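Putative DNA binding protein (Bacteroides thetaiotaomicron VPI-5482, PDB 3HTN) is of uncertain cellular function but binds metal ions, carries a PCC domain and may bind DNA. Local coordinates at residues 7-15 and 20-28; 129-137 and 141-149. All coordinates share one frame; numbering follows the deposited sequence. Where two conformers were deposited one is given.

Overall arrangement
The two contacts are both beta hairpins, one near each end of the chain, and they follow one another in sequence: contact 1 (7-15 with 20-28) closes before contact 2 (129-137 with 141-149) begins. Contact 1 forms one border of the large antiparallel sheet, where strand 9-14 is outermost within the chain. Contact 2 is a separate two-stranded sheet formed by the C-terminal strands. Their centres lie 26 Å apart and their nearest atoms about 8 Å, so they do not touch within one chain. Between subunits they do: Phe147 of a second subunit packs on Ser10, Tyr145 and Phe147 reach Ile19 and Tyr11 of a third, and Glu130 meets its Ile14, probably helping join the three chains.

Contact 1: 7-15 and 20-28; sequences NMYSYKKIG and VSINNHTEI
Asn23 receives the start of strand 9-14 through backbone and side chain together. Its N donates to Met8 O at 2.9 Å, almost straight at the hydrogen but from above the carbonyl plane, while Ser10 and Ser21 form a reciprocal hydrogen-bonded pair in the antiparallel hairpin, Ser21 N reaching Ser10 O at 2.8 Å. With CG anti to its carbonyl carbon (chi1 -68°), the Asn23 amide lies over the Met8 carbonyl, CG 3.4 Å from Met8 O, and ND2 is brought to 2.9 Å from Asn7 O. A water donates to Asn23 OD1 and Ser21 O and, in one of the two Ser10 conformers, accepts from Ser10 OG; another links Asn7 O to Thr26 OG1. Cutting the Asn23 side chain back to an alanine would probably leave the first water short of one acceptor and open a gap over the Met8 carbonyl.

Apolar contacts are fewer. Val20 divides its methyls between two tyrosines, CG1 lying 3.9 Å from Tyr9 CB and CG2 approaching Tyr11 CB. Selenomethionine Met8, in one of its two conformers, crosses Thr26 at about a right angle, its CG 3.8 Å from Thr26 CG2.

Beyond the hairpin, both tyrosine rings meet Phe35 of helix 28-39 edge-to-face, and their hydroxyls bond to Glu38 and Lys39. Met8 also rests on this helix, while strand 17-22 continues the sheet into strand 120-127.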
ATOM      1  N   ASN A   7      -0.635  18.625 -21.452  1.00 42.24           N
ATOM      2  CA  ASN A   7      -0.753  18.669 -19.965  1.00 39.35           C
ATOM      3  C   ASN A   7      -1.395  17.374 -19.473  1.00 33.60           C
ATOM      4  O   ASN A   7      -2.476  17.000 -19.946  1.00 37.53           O
ATOM      5  CB  ASN A   7      -1.574  19.868 -19.502  1.00 42.41           C
ATOM      6  CG  ASN A   7      -1.429  20.136 -17.999  1.00 46.71           C
ATOM      7  OD1 ASN A   7      -0.311  20.257 -17.487  1.00 55.82           O
ATOM      8  ND2 ASN A   7      -2.560  20.248 -17.293  1.00 53.84           N
HETATM    9  N   MSE A   8      -0.731  16.687 -18.545  0.50 27.70           N
HETATM   10  CA  MSE A   8      -1.227  15.412 -18.024  0.50 22.82           C
HETATM   11  C   MSE A   8      -1.515  15.381 -16.523  0.50 20.80           C
HETATM   12  O   MSE A   8      -2.121  14.429 -16.044  0.50 18.80           O
HETATM   13  CB  MSE A   8      -0.238  14.308 -18.397  0.50 23.14           C
HETATM   14  CG  MSE A   8      -0.311  13.932 -19.862  0.50 21.03           C
HETATM   15 SE   MSE A   8       0.826  12.442 -20.255  0.38 19.08          SE
HETATM   16  CE  MSE A   8       2.543  13.379 -20.177  0.50 26.50           C
ATOM     17  N   TYR A   9      -1.114  16.412 -15.781  1.00 18.51           N
ATOM     18  CA  TYR A   9      -1.284  16.397 -14.335  1.00 19.49           C
ATOM     19  C   TYR A   9      -1.103  17.778 -13.745  1.00 18.48           C
ATOM     20  O   TYR A   9      -0.575  18.690 -14.404  1.00 18.04           O
ATOM     21  CB  TYR A   9      -0.228  15.461 -13.695  1.00 18.51           C
ATOM     22  CG  TYR A   9       1.168  15.746 -14.168  1.00 16.97           C
ATOM     23  CD1 TYR A   9       1.895  16.843 -13.684  1.00 17.25           C
ATOM     24  CD2 TYR A   9       1.756  14.957 -15.157  1.00 17.98           C
ATOM     25  CE1 TYR A   9       3.155  17.136 -14.181  1.00 21.58           C
ATOM     26  CE2 TYR A   9       3.020  15.240 -15.649  1.00 20.44           C
ATOM     27  CZ  TYR A   9       3.715  16.317 -15.148  1.00 17.76           C
ATOM     28  OH  TYR A   9       4.969  16.586 -15.652  1.00 24.06           O
ATOM     29  N   SER A  10      -1.567  17.929 -12.507  0.50 18.60           N
ATOM     30  CA  SER A  10      -1.289  19.095 -11.672  0.50 17.90           C
ATOM     31  C   SER A  10      -0.702  18.525 -10.385  0.50 17.41           C
ATOM     32  O   SER A  10      -0.999  17.381 -10.011  0.50 16.06           O
ATOM     33  CB  SER A  10      -2.544  19.924 -11.405  0.50 19.77           C
ATOM     34  OG  SER A  10      -3.533  19.185 -10.715  0.50 20.70           O
ATOM     35  N   TYR A  11       0.114  19.311  -9.695  1.00 18.46           N
ATOM     36  CA  TYR A  11       0.811  18.830  -8.517  1.00 16.87           C
ATOM     37  C   TYR A  11       1.043  19.906  -7.465  1.00 16.83           C
ATOM     38  O   TYR A  11       0.923  21.093  -7.748  1.00 17.56           O
ATOM     39  CB  TYR A  11       2.149  18.206  -8.915  1.00 19.13           C
ATOM     40  CG  TYR A  11       3.108  19.216  -9.449  1.00 21.43           C
ATOM     41  CD1 TYR A  11       3.106  19.542 -10.796  1.00 18.71           C
ATOM     42  CD2 TYR A  11       4.018  19.847  -8.614  1.00 20.25           C
ATOM     43  CE1 TYR A  11       3.968  20.481 -11.301  1.00 24.58           C
ATOM     44  CE2 TYR A  11       4.891  20.800  -9.110  1.00 26.07           C
ATOM     45  CZ  TYR A  11       4.854  21.107 -10.459  1.00 24.83           C
ATOM     46  OH  TYR A  11       5.719  22.033 -10.975  1.00 30.28           O
ATOM     47  N   LYS A  12       1.377  19.453  -6.257  1.00 17.09           N
ATOM     48  CA  LYS A  12       1.783  20.319  -5.166  1.00 16.23           C
ATOM     49  C   LYS A  12       3.014  19.734  -4.497  1.00 16.18           C
ATOM     50  O   LYS A  12       3.001  18.599  -4.068  1.00 19.56           O
ATOM     51  CB  LYS A  12       0.658  20.472  -4.140  1.00 16.94           C
ATOM     52  CG  LYS A  12       0.978  21.396  -2.983  1.00 20.50           C
ATOM     53  CD  LYS A  12      -0.223  21.481  -2.059  1.00 22.62           C
ATOM     54  CE  LYS A  12       0.061  22.396  -0.889  1.00 23.99           C
ATOM     55  NZ  LYS A  12       0.371  23.787  -1.337  1.00 26.77           N
ATOM     56  N   LYS A  13       4.070  20.528  -4.391  0.70 15.80           N
ATOM     57  CA  LYS A  13       5.279  20.086  -3.721  0.70 18.42           C
ATOM     58  C   LYS A  13       5.174  20.324  -2.231  0.70 19.38           C
ATOM     59  O   LYS A  13       4.882  21.445  -1.800  0.70 18.93           O
ATOM     60  CB  LYS A  13       6.495  20.838  -4.253  0.70 18.49           C
ATOM     61  CG  LYS A  13       7.822  20.297  -3.755  0.70 19.27           C
ATOM     62  CD  LYS A  13       8.975  21.014  -4.454  0.70 22.07           C
ATOM     63  CE  LYS A  13      10.326  20.501  -3.972  0.70 23.75           C
ATOM     64  NZ  LYS A  13      10.542  20.806  -2.522  0.70 26.87           N
ATOM     65  N   ILE A  14       5.455  19.289  -1.446  1.00 19.26           N
ATOM     66  CA  ILE A  14       5.442  19.385   0.023  1.00 22.23           C
ATOM     67  C   ILE A  14       6.695  18.694   0.536  1.00 20.15           C
ATOM     68  O   ILE A  14       6.722  17.479   0.674  1.00 20.71           O
ATOM     69  CB  ILE A  14       4.220  18.753   0.686  1.00 21.93           C
ATOM     70  CG1 ILE A  14       2.916  19.332   0.124  1.00 27.04           C
ATOM     71  CG2 ILE A  14       4.299  19.035   2.208  1.00 25.49           C
ATOM     72  CD1 ILE A  14       1.671  18.704   0.693  1.00 26.24           C
ATOM     73  N   GLY A  15       7.731  19.482   0.791  1.00 21.29           N
ATOM     74  CA  GLY A  15       8.996  18.946   1.237  1.00 22.14           C
ATOM     75  C   GLY A  15       9.589  18.017   0.194  1.00 22.04           C
ATOM     76  O   GLY A  15       9.713  18.400  -0.966  1.00 22.56           O
ATOM     77  N   VAL A  20       0.407  14.424  -6.622  1.00 17.05           N
ATOM     78  CA  VAL A  20       0.148  14.505  -8.052  1.00 16.23           C
ATOM     79  C   VAL A  20      -1.283  14.106  -8.340  1.00 16.33           C
ATOM     80  O   VAL A  20      -1.718  13.031  -7.933  1.00 20.65           O
ATOM     81  CB  VAL A  20       1.112  13.624  -8.832  1.00 17.58           C
ATOM     82  CG1 VAL A  20       0.871  13.734 -10.334  1.00 21.21           C
ATOM     83  CG2 VAL A  20       2.541  14.000  -8.459  1.00 18.96           C
ATOM     84  N   SER A  21      -2.006  15.008  -9.005  1.00 16.01           N
ATOM     85  CA  SER A  21      -3.362  14.785  -9.452  1.00 16.63           C
ATOM     86  C   SER A  21      -3.343  14.634 -10.957  1.00 17.46           C
ATOM     87  O   SER A  21      -3.138  15.597 -11.681  1.00 17.12           O
ATOM     88  CB  SER A  21      -4.257  15.925  -8.999  1.00 17.11           C
ATOM     89  OG  SER A  21      -5.579  15.673  -9.391  1.00 18.02           O
ATOM     90  N   ILE A  22      -3.531  13.411 -11.427  1.00 16.82           N
ATOM     91  CA  ILE A  22      -3.446  13.142 -12.852  1.00 18.13           C
ATOM     92  C   ILE A  22      -4.750  13.600 -13.506  1.00 17.09           C
ATOM     93  O   ILE A  22      -5.828  13.534 -12.891  1.00 17.09           O
ATOM     94  CB  ILE A  22      -3.137  11.636 -13.093  1.00 18.29           C
ATOM     95  CG1 ILE A  22      -1.770  11.277 -12.467  1.00 20.28           C
ATOM     96  CG2 ILE A  22      -3.166  11.329 -14.578  1.00 16.47           C
ATOM     97  CD1 ILE A  22      -1.272   9.912 -12.730  1.00 23.06           C
ATOM     98  N   ASN A  23      -4.647  14.134 -14.733  1.00 16.70           N
ATOM     99  CA  ASN A  23      -5.812  14.593 -15.472  1.00 18.64           C
ATOM    100  C   ASN A  23      -6.710  13.422 -15.809  1.00 16.54           C
ATOM    101  O   ASN A  23      -6.238  12.309 -16.042  1.00 16.23           O
ATOM    102  CB  ASN A  23      -5.415  15.295 -16.789  1.00 18.53           C
ATOM    103  CG  ASN A  23      -4.705  16.613 -16.576  1.00 23.38           C
ATOM    104  OD1 ASN A  23      -4.561  17.083 -15.461  1.00 22.75           O
ATOM    105  ND2 ASN A  23      -4.212  17.195 -17.673  1.00 23.92           N
ATOM    106  N   ASN A  24      -8.004  13.665 -15.889  1.00 15.84           N
ATOM    107  CA  ASN A  24      -8.919  12.616 -16.248  1.00 16.08           C
ATOM    108  C   ASN A  24      -8.640  12.160 -17.683  1.00 16.65           C
ATOM    109  O   ASN A  24      -8.079  12.909 -18.509  1.00 18.07           O
ATOM    110  CB  ASN A  24     -10.351  13.112 -16.135  1.00 17.22           C
ATOM    111  CG  ASN A  24     -11.356  11.993 -15.987  1.00 18.18           C
ATOM    112  OD1 ASN A  24     -10.988  10.826 -15.840  1.00 18.97           O
ATOM    113  ND2 ASN A  24     -12.647  12.341 -16.038  1.00 17.44           N
ATOM    114  N   HIS A  25      -9.012  10.922 -17.981  1.00 17.09           N
ATOM    115  CA  HIS A  25      -8.871  10.343 -19.319  1.00 17.18           C
ATOM    116  C   HIS A  25      -7.433  10.262 -19.807  1.00 18.35           C
ATOM    117  O   HIS A  25      -7.177  10.235 -21.014  1.00 22.68           O
ATOM    118  CB  HIS A  25      -9.714  11.121 -20.345  1.00 19.36           C
ATOM    119  CG  HIS A  25     -11.111  11.363 -19.899  1.00 20.99           C
ATOM    120  ND1 HIS A  25     -11.958  10.339 -19.547  1.00 24.01           N
ATOM    121  CD2 HIS A  25     -11.814  12.506 -19.755  1.00 27.66           C
ATOM    122  CE1 HIS A  25     -13.132  10.840 -19.214  1.00 27.45           C
ATOM    123  NE2 HIS A  25     -13.064  12.155 -19.314  1.00 25.80           N
ATOM    124  N   THR A  26      -6.496  10.201 -18.871  1.00 16.79           N
ATOM    125  CA  THR A  26      -5.083  10.185 -19.163  1.00 16.51           C
ATOM    126  C   THR A  26      -4.504   8.855 -18.726  1.00 16.22           C
ATOM    127  O   THR A  26      -4.954   8.296 -17.721  1.00 15.50           O
ATOM    128  CB  THR A  26      -4.433  11.332 -18.394  1.00 18.11           C
ATOM    129  OG1 THR A  26      -5.061  12.560 -18.809  1.00 19.12           O
ATOM    130  CG2 THR A  26      -2.954  11.436 -18.649  1.00 18.03           C
ATOM    131  N   GLU A  27      -3.529   8.345 -19.477  1.00 15.75           N
ATOM    132  CA  GLU A  27      -2.865   7.099 -19.145  1.00 15.98           C
ATOM    133  C   GLU A  27      -1.887   7.401 -18.001  1.00 16.48           C
ATOM    134  O   GLU A  27      -0.949   8.197 -18.149  1.00 15.80           O
ATOM    135  CB  GLU A  27      -2.203   6.466 -20.378  1.00 16.04           C
ATOM    136  CG  GLU A  27      -1.960   4.976 -20.192  1.00 18.27           C
ATOM    137  CD  GLU A  27      -0.778   4.704 -19.328  1.00 16.48           C
ATOM    138  OE1 GLU A  27       0.336   5.065 -19.756  1.00 18.32           O
ATOM    139  OE2 GLU A  27      -0.975   4.176 -18.233  1.00 17.67           O
ATOM    140  N   ILE A  28      -2.125   6.736 -16.879  0.70 15.01           N
ATOM    141  CA  ILE A  28      -1.460   7.067 -15.604  0.70 17.55           C
ATOM    142  C   ILE A  28       0.046   6.798 -15.578  0.70 16.34           C
ATOM    143  O   ILE A  28       0.821   7.561 -14.983  0.70 16.76           O
ATOM    144  CB  ILE A  28      -2.177   6.325 -14.459  0.70 17.25           C
ATOM    145  CG1 ILE A  28      -3.589   6.891 -14.284  0.70 16.75           C
ATOM    146  CG2 ILE A  28      -1.401   6.413 -13.134  0.70 22.67           C
ATOM    147  CD1 ILE A  28      -4.494   6.050 -13.384  0.70 18.75           C
TER
HETATM  148  O   HOH W   1      -4.110  14.415 -20.336  1.00 44.61           O
HETATM  149  O   HOH W   2      -4.924  17.357 -12.845  1.00 26.40           O

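Contact 2: 129-137 and 141-149; sequences SERISRTYN and GLNIYDFER. With SO4 (sulfate ion), chain G.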
ATOM      1  N   SER A 129      16.123  11.927  -3.884  1.00 19.14           N
ATOM      2  CA  SER A 129      17.297  12.745  -4.198  1.00 18.13           C
ATOM      3  C   SER A 129      18.596  11.942  -4.242  1.00 19.42           C
ATOM      4  O   SER A 129      19.658  12.459  -3.888  1.00 20.41           O
ATOM      5  CB  SER A 129      17.428  13.926  -3.202  1.00 18.34           C
ATOM      6  OG  SER A 129      16.298  14.753  -3.254  1.00 24.25           O
ATOM      7  N   GLU A 130      18.517  10.691  -4.669  0.80 20.37           N
ATOM      8  CA  GLU A 130      19.683   9.810  -4.763  0.80 21.91           C
ATOM      9  C   GLU A 130      19.524   8.912  -5.977  0.80 21.83           C
ATOM     10  O   GLU A 130      18.416   8.551  -6.343  0.80 21.19           O
ATOM     11  CB  GLU A 130      19.780   8.891  -3.554  0.80 24.92           C
ATOM     12  CG  GLU A 130      19.963   9.543  -2.216  0.80 31.65           C
ATOM     13  CD  GLU A 130      21.368   9.993  -1.942  0.80 39.86           C
ATOM     14  OE1 GLU A 130      22.230   9.885  -2.842  0.80 49.68           O
ATOM     15  OE2 GLU A 130      21.609  10.454  -0.805  0.80 44.50           O
ATOM     16  N   ARG A 131      20.643   8.510  -6.567  1.00 19.35           N
ATOM     17  CA  ARG A 131      20.634   7.611  -7.722  1.00 19.21           C
ATOM     18  C   ARG A 131      20.370   6.177  -7.286  1.00 19.72           C
ATOM     19  O   ARG A 131      20.936   5.727  -6.302  1.00 19.63           O
ATOM     20  CB  ARG A 131      21.982   7.664  -8.448  1.00 18.33           C
ATOM     21  CG  ARG A 131      22.233   6.586  -9.513  1.00 18.95           C
ATOM     22  CD  ARG A 131      23.585   6.789 -10.156  1.00 19.28           C
ATOM     23  NE  ARG A 131      23.882   5.747 -11.142  1.00 20.51           N
ATOM     24  CZ  ARG A 131      23.403   5.716 -12.385  1.00 26.35           C
ATOM     25  NH1 ARG A 131      22.572   6.663 -12.808  1.00 26.20           N
ATOM     26  NH2 ARG A 131      23.759   4.735 -13.217  1.00 21.49           N
ATOM     27  N   ILE A 132      19.481   5.487  -7.997  1.00 19.54           N
ATOM     28  CA  ILE A 132      19.308   4.023  -7.862  1.00 18.72           C
ATOM     29  C   ILE A 132      19.091   3.535  -9.277  1.00 19.17           C
ATOM     30  O   ILE A 132      18.161   3.973  -9.947  1.00 17.83           O
ATOM     31  CB  ILE A 132      18.125   3.575  -6.995  1.00 20.37           C
ATOM     32  CG1 ILE A 132      18.256   4.111  -5.566  1.00 20.51           C
ATOM     33  CG2 ILE A 132      18.055   2.047  -6.967  1.00 20.67           C
ATOM     34  CD1 ILE A 132      17.070   3.742  -4.671  1.00 18.70           C
ATOM     35  N   SER A 133      19.975   2.669  -9.751  1.00 18.92           N
ATOM     36  CA  SER A 133      19.915   2.140 -11.104  1.00 19.92           C
ATOM     37  C   SER A 133      19.480   0.689 -11.073  1.00 20.00           C
ATOM     38  O   SER A 133      19.064   0.149 -10.034  1.00 20.70           O
ATOM     39  CB  SER A 133      21.279   2.285 -11.800  1.00 19.38           C
ATOM     40  OG  SER A 133      21.240   1.953 -13.198  1.00 20.66           O
ATOM     41  N   ARG A 134      19.520   0.083 -12.250  1.00 19.86           N
ATOM     42  CA  ARG A 134      19.124  -1.285 -12.435  1.00 21.62           C
ATOM     43  C   ARG A 134      19.945  -1.935 -13.500  1.00 19.90           C
ATOM     44  O   ARG A 134      20.468  -1.274 -14.393  1.00 18.98           O
ATOM     45  CB  ARG A 134      17.687  -1.331 -12.882  1.00 23.16           C
ATOM     46  CG  ARG A 134      16.762  -1.046 -11.754  1.00 25.98           C
ATOM     47  CD  ARG A 134      15.426  -1.340 -12.166  1.00 19.83           C
ATOM     48  NE  ARG A 134      14.459  -0.866 -11.207  1.00 17.88           N
ATOM     49  CZ  ARG A 134      13.818  -1.613 -10.328  1.00 18.10           C
ATOM     50  NH1 ARG A 134      14.069  -2.878 -10.220  1.00 17.32           N
ATOM     51  NH2 ARG A 134      12.899  -1.053  -9.558  1.00 18.12           N
ATOM     52  N   THR A 135      20.003  -3.257 -13.423  1.00 18.43           N
ATOM     53  CA  THR A 135      20.724  -4.052 -14.395  1.00 17.60           C
ATOM     54  C   THR A 135      19.850  -5.208 -14.793  1.00 16.42           C
ATOM     55  O   THR A 135      19.305  -5.916 -13.924  1.00 17.75           O
ATOM     56  CB  THR A 135      22.021  -4.575 -13.797  1.00 17.37           C
ATOM     57  OG1 THR A 135      22.858  -3.458 -13.545  1.00 20.26           O
ATOM     58  CG2 THR A 135      22.745  -5.563 -14.737  1.00 20.01           C
ATOM     59  N   TYR A 136      19.699  -5.413 -16.094  1.00 15.98           N
ATOM     60  CA  TYR A 136      18.932  -6.539 -16.609  1.00 15.90           C
ATOM     61  C   TYR A 136      19.723  -7.812 -16.345  1.00 17.77           C
ATOM     62  O   TYR A 136      20.879  -7.929 -16.731  1.00 18.38           O
ATOM     63  CB  TYR A 136      18.653  -6.358 -18.099  1.00 17.85           C
ATOM     64  CG  TYR A 136      17.893  -7.479 -18.767  1.00 18.73           C
ATOM     65  CD1 TYR A 136      16.509  -7.547 -18.717  1.00 20.70           C
ATOM     66  CD2 TYR A 136      18.550  -8.456 -19.461  1.00 23.60           C
ATOM     67  CE1 TYR A 136      15.812  -8.582 -19.342  1.00 22.97           C
ATOM     68  CE2 TYR A 136      17.870  -9.469 -20.100  1.00 20.62           C
ATOM     69  CZ  TYR A 136      16.489  -9.519 -20.029  1.00 23.44           C
ATOM     70  OH  TYR A 136      15.802 -10.527 -20.669  1.00 26.85           O
ATOM     71  N   ASN A 137      19.102  -8.740 -15.642  1.00 18.08           N
ATOM     72  CA  ASN A 137      19.646 -10.053 -15.359  1.00 19.54           C
ATOM     73  C   ASN A 137      19.178 -10.969 -16.480  1.00 20.03           C
ATOM     74  O   ASN A 137      18.002 -11.314 -16.525  1.00 19.80           O
ATOM     75  CB  ASN A 137      19.169 -10.535 -14.000  1.00 18.37           C
ATOM     76  CG  ASN A 137      19.706 -11.890 -13.656  1.00 20.53           C
ATOM     77  OD1 ASN A 137      19.897 -12.722 -14.526  1.00 24.84           O
ATOM     78  ND2 ASN A 137      19.991 -12.111 -12.382  1.00 23.55           N
ATOM     79  N   GLY A 141      15.586 -12.569 -16.850  1.00 19.53           N
ATOM     80  CA  GLY A 141      14.795 -11.759 -17.758  1.00 19.91           C
ATOM     81  C   GLY A 141      14.129 -10.580 -17.088  1.00 19.94           C
ATOM     82  O   GLY A 141      13.074 -10.137 -17.548  1.00 21.72           O
ATOM     83  N   LEU A 142      14.723 -10.098 -15.987  1.00 17.23           N
ATOM     84  CA  LEU A 142      14.182  -9.009 -15.191  1.00 17.70           C
ATOM     85  C   LEU A 142      15.215  -7.921 -14.917  1.00 17.38           C
ATOM     86  O   LEU A 142      16.415  -8.179 -14.838  1.00 16.99           O
ATOM     87  CB  LEU A 142      13.703  -9.548 -13.862  1.00 18.17           C
ATOM     88  CG  LEU A 142      12.603 -10.606 -13.934  1.00 18.92           C
ATOM     89  CD1 LEU A 142      12.281 -11.121 -12.538  1.00 21.23           C
ATOM     90  CD2 LEU A 142      11.359 -10.056 -14.627  1.00 21.84           C
ATOM     91  N   ASN A 143      14.721  -6.705 -14.755  1.00 17.31           N
ATOM     92  CA  ASN A 143      15.540  -5.560 -14.412  1.00 16.55           C
ATOM     93  C   ASN A 143      15.605  -5.446 -12.893  1.00 17.93           C
ATOM     94  O   ASN A 143      14.651  -5.041 -12.247  1.00 17.99           O
ATOM     95  CB  ASN A 143      14.920  -4.309 -15.006  1.00 16.18           C
ATOM     96  CG  ASN A 143      14.857  -4.367 -16.502  1.00 19.90           C
ATOM     97  OD1 ASN A 143      15.838  -4.708 -17.143  1.00 21.73           O
ATOM     98  ND2 ASN A 143      13.725  -4.000 -17.059  1.00 20.86           N
ATOM     99  N   ILE A 144      16.763  -5.770 -12.339  1.00 15.50           N
ATOM    100  CA  ILE A 144      16.947  -5.882 -10.892  1.00 17.44           C
ATOM    101  C   ILE A 144      17.702  -4.685 -10.339  1.00 17.38           C
ATOM    102  O   ILE A 144      18.625  -4.182 -10.972  1.00 17.86           O
ATOM    103  CB  ILE A 144      17.715  -7.221 -10.569  1.00 19.39           C
ATOM    104  CG1 ILE A 144      16.921  -8.446 -11.054  1.00 21.48           C
ATOM    105  CG2 ILE A 144      18.043  -7.395  -9.083  1.00 19.75           C
ATOM    106  CD1 ILE A 144      15.537  -8.588 -10.480  1.00 20.52           C
ATOM    107  N   TYR A 145      17.295  -4.190  -9.178  1.00 16.46           N
ATOM    108  CA  TYR A 145      18.006  -3.105  -8.536  1.00 18.37           C
ATOM    109  C   TYR A 145      19.518  -3.345  -8.571  1.00 18.58           C
ATOM    110  O   TYR A 145      19.993  -4.446  -8.287  1.00 16.74           O
ATOM    111  CB  TYR A 145      17.565  -2.964  -7.084  1.00 16.85           C
ATOM    112  CG  TYR A 145      16.371  -2.113  -6.776  1.00 16.74           C
ATOM    113  CD1 TYR A 145      16.127  -0.905  -7.441  1.00 18.47           C
ATOM    114  CD2 TYR A 145      15.582  -2.431  -5.681  1.00 17.63           C
ATOM    115  CE1 TYR A 145      15.067  -0.092  -7.070  1.00 17.84           C
ATOM    116  CE2 TYR A 145      14.549  -1.621  -5.295  1.00 16.40           C
ATOM    117  CZ  TYR A 145      14.309  -0.446  -5.995  1.00 17.04           C
ATOM    118  OH  TYR A 145      13.321   0.423  -5.622  1.00 17.74           O
ATOM    119  N   ASP A 146      20.260  -2.296  -8.904  1.00 19.09           N
ATOM    120  CA  ASP A 146      21.717  -2.329  -8.906  1.00 21.01           C
ATOM    121  C   ASP A 146      22.172  -1.087  -8.156  1.00 21.86           C
ATOM    122  O   ASP A 146      22.046   0.036  -8.672  1.00 23.54           O
ATOM    123  CB  ASP A 146      22.226  -2.362 -10.332  1.00 18.93           C
ATOM    124  CG  ASP A 146      23.713  -2.584 -10.409  1.00 22.67           C
ATOM    125  OD1 ASP A 146      24.425  -2.099  -9.514  1.00 26.07           O
ATOM    126  OD2 ASP A 146      24.171  -3.252 -11.354  1.00 21.79           O
ATOM    127  N   PHE A 147      22.633  -1.286  -6.922  1.00 20.57           N
ATOM    128  CA  PHE A 147      23.023  -0.178  -6.067  1.00 20.93           C
ATOM    129  C   PHE A 147      24.469   0.265  -6.333  1.00 20.48           C
ATOM    130  O   PHE A 147      24.920   1.244  -5.762  1.00 21.18           O
ATOM    131  CB  PHE A 147      22.855  -0.550  -4.584  1.00 20.53           C
ATOM    132  CG  PHE A 147      21.429  -0.972  -4.195  1.00 18.66           C
ATOM    133  CD1 PHE A 147      20.323  -0.192  -4.527  1.00 20.84           C
ATOM    134  CD2 PHE A 147      21.217  -2.148  -3.497  1.00 22.38           C
ATOM    135  CE1 PHE A 147      19.030  -0.586  -4.161  1.00 20.85           C
ATOM    136  CE2 PHE A 147      19.945  -2.545  -3.120  1.00 21.52           C
ATOM    137  CZ  PHE A 147      18.840  -1.768  -3.454  1.00 19.21           C
ATOM    138  N   GLU A 148      25.182  -0.430  -7.214  1.00 20.44           N
ATOM    139  CA  GLU A 148      26.570  -0.095  -7.554  1.00 19.71           C
ATOM    140  C   GLU A 148      26.746   0.774  -8.782  1.00 23.26           C
ATOM    141  O   GLU A 148      27.644   1.633  -8.807  1.00 23.92           O
ATOM    142  CB  GLU A 148      27.350  -1.370  -7.804  1.00 22.14           C
ATOM    143  CG  GLU A 148      27.313  -2.393  -6.690  1.00 27.94           C
ATOM    144  CD  GLU A 148      27.922  -1.896  -5.421  1.00 35.84           C
ATOM    145  OE1 GLU A 148      28.992  -1.241  -5.487  1.00 43.61           O
ATOM    146  OE2 GLU A 148      27.331  -2.156  -4.352  1.00 47.52           O
ATOM    147  N   ARG A 149      25.951   0.542  -9.821  1.00 21.79           N
ATOM    148  CA  ARG A 149      26.204   1.219 -11.087  1.00 24.30           C
ATOM    149  C   ARG A 149      25.702   2.667 -11.077  1.00 24.90           C
ATOM    150  O   ARG A 149      24.909   3.122 -10.246  1.00 25.76           O
ATOM    151  CB  ARG A 149      25.651   0.423 -12.289  1.00 26.61           C
ATOM    152  CG  ARG A 149      24.181   0.511 -12.499  1.00 22.73           C
ATOM    153  CD  ARG A 149      23.713  -0.419 -13.615  1.00 22.89           C
ATOM    154  NE  ARG A 149      23.969   0.073 -14.979  1.00 17.67           N
ATOM    155  CZ  ARG A 149      23.890  -0.698 -16.072  1.00 24.11           C
ATOM    156  NH1 ARG A 149      23.624  -1.984 -15.988  1.00 19.44           N
ATOM    157  NH2 ARG A 149      24.141  -0.186 -17.273  1.00 23.93           N
ATOM    158  OXT ARG A 149      26.120   3.406 -11.966  1.00 25.26           O
TER
HETATM  159  S   SO4 G 204      21.157   4.697 -15.822  1.00 36.57           S
HETATM  160  O1  SO4 G 204      21.479   3.468 -16.599  1.00 36.68           O
HETATM  161  O2  SO4 G 204      20.129   5.472 -16.561  1.00 40.25           O
HETATM  162  O3  SO4 G 204      22.348   5.535 -15.685  1.00 38.96           O
HETATM  163  O4  SO4 G 204      20.815   4.362 -14.439  1.00 32.33           O
HETATM  164  O   HOH W   3      22.648   3.521  -5.879  1.00 36.58           O
HETATM  165  O   HOH W   4      24.086   2.865 -15.930  1.00 38.21           O
HETATM  166  O   HOH W   5      22.937   2.522  -8.436  1.00 28.60           O
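The guanidinium of Arg134 lies flat on the Tyr145 ring, an off-centre cation-pi stack with planes 18° apart and centres 4.2 Å apart. An extended chain from CG to NE carries the group there, and NH1 also makes a weak bond to Asn143 O. Its stronger partner is Glu122 of the third subunit, so stack and salt bridge together orient the arginine. Against the same tyrosine, Ile132 CG2 lies 3.6 Å from Tyr145 CD1, and that methyl also meets the edge of the Phe147 ring.

Arg131 grips the C-terminal carboxylate of Arg149 side-on: NE donates to O, on a lone pair, and NH2 forms a salt bridge to OXT at 3.0 Å. The other side of its guanidinium, NH1 and NH2, holds sulfate O3, while Ser133 OG donates to sulfate O4 at 2.7 Å. Arg149 folds back across the strands, bent at chi3 (-78°), and its NH1 meets Thr135 OG1 in the guanidinium plane at 3.0 Å. That hydroxyl in turn donates to Asp146 OD2, on the anti side, at 2.6 Å. Asp146 OD1 takes the backbone N of Glu148, an Asx turn, and that of Arg149, an Asx motif, consistent with a role in turning the chain end back. At the far end, Asn143 OD1 sits at the edge of the Tyr136 ring, 3.3 Å from Tyr136 CD1, while its ND2 bonds to Tyr93 OH.

The whole is an antiparallel hairpin closed by a G1 beta bulge, Gly141 and Leu142 both facing Asn137. It flanks the metal site: Arg134 packs on His95, a nickel ligand.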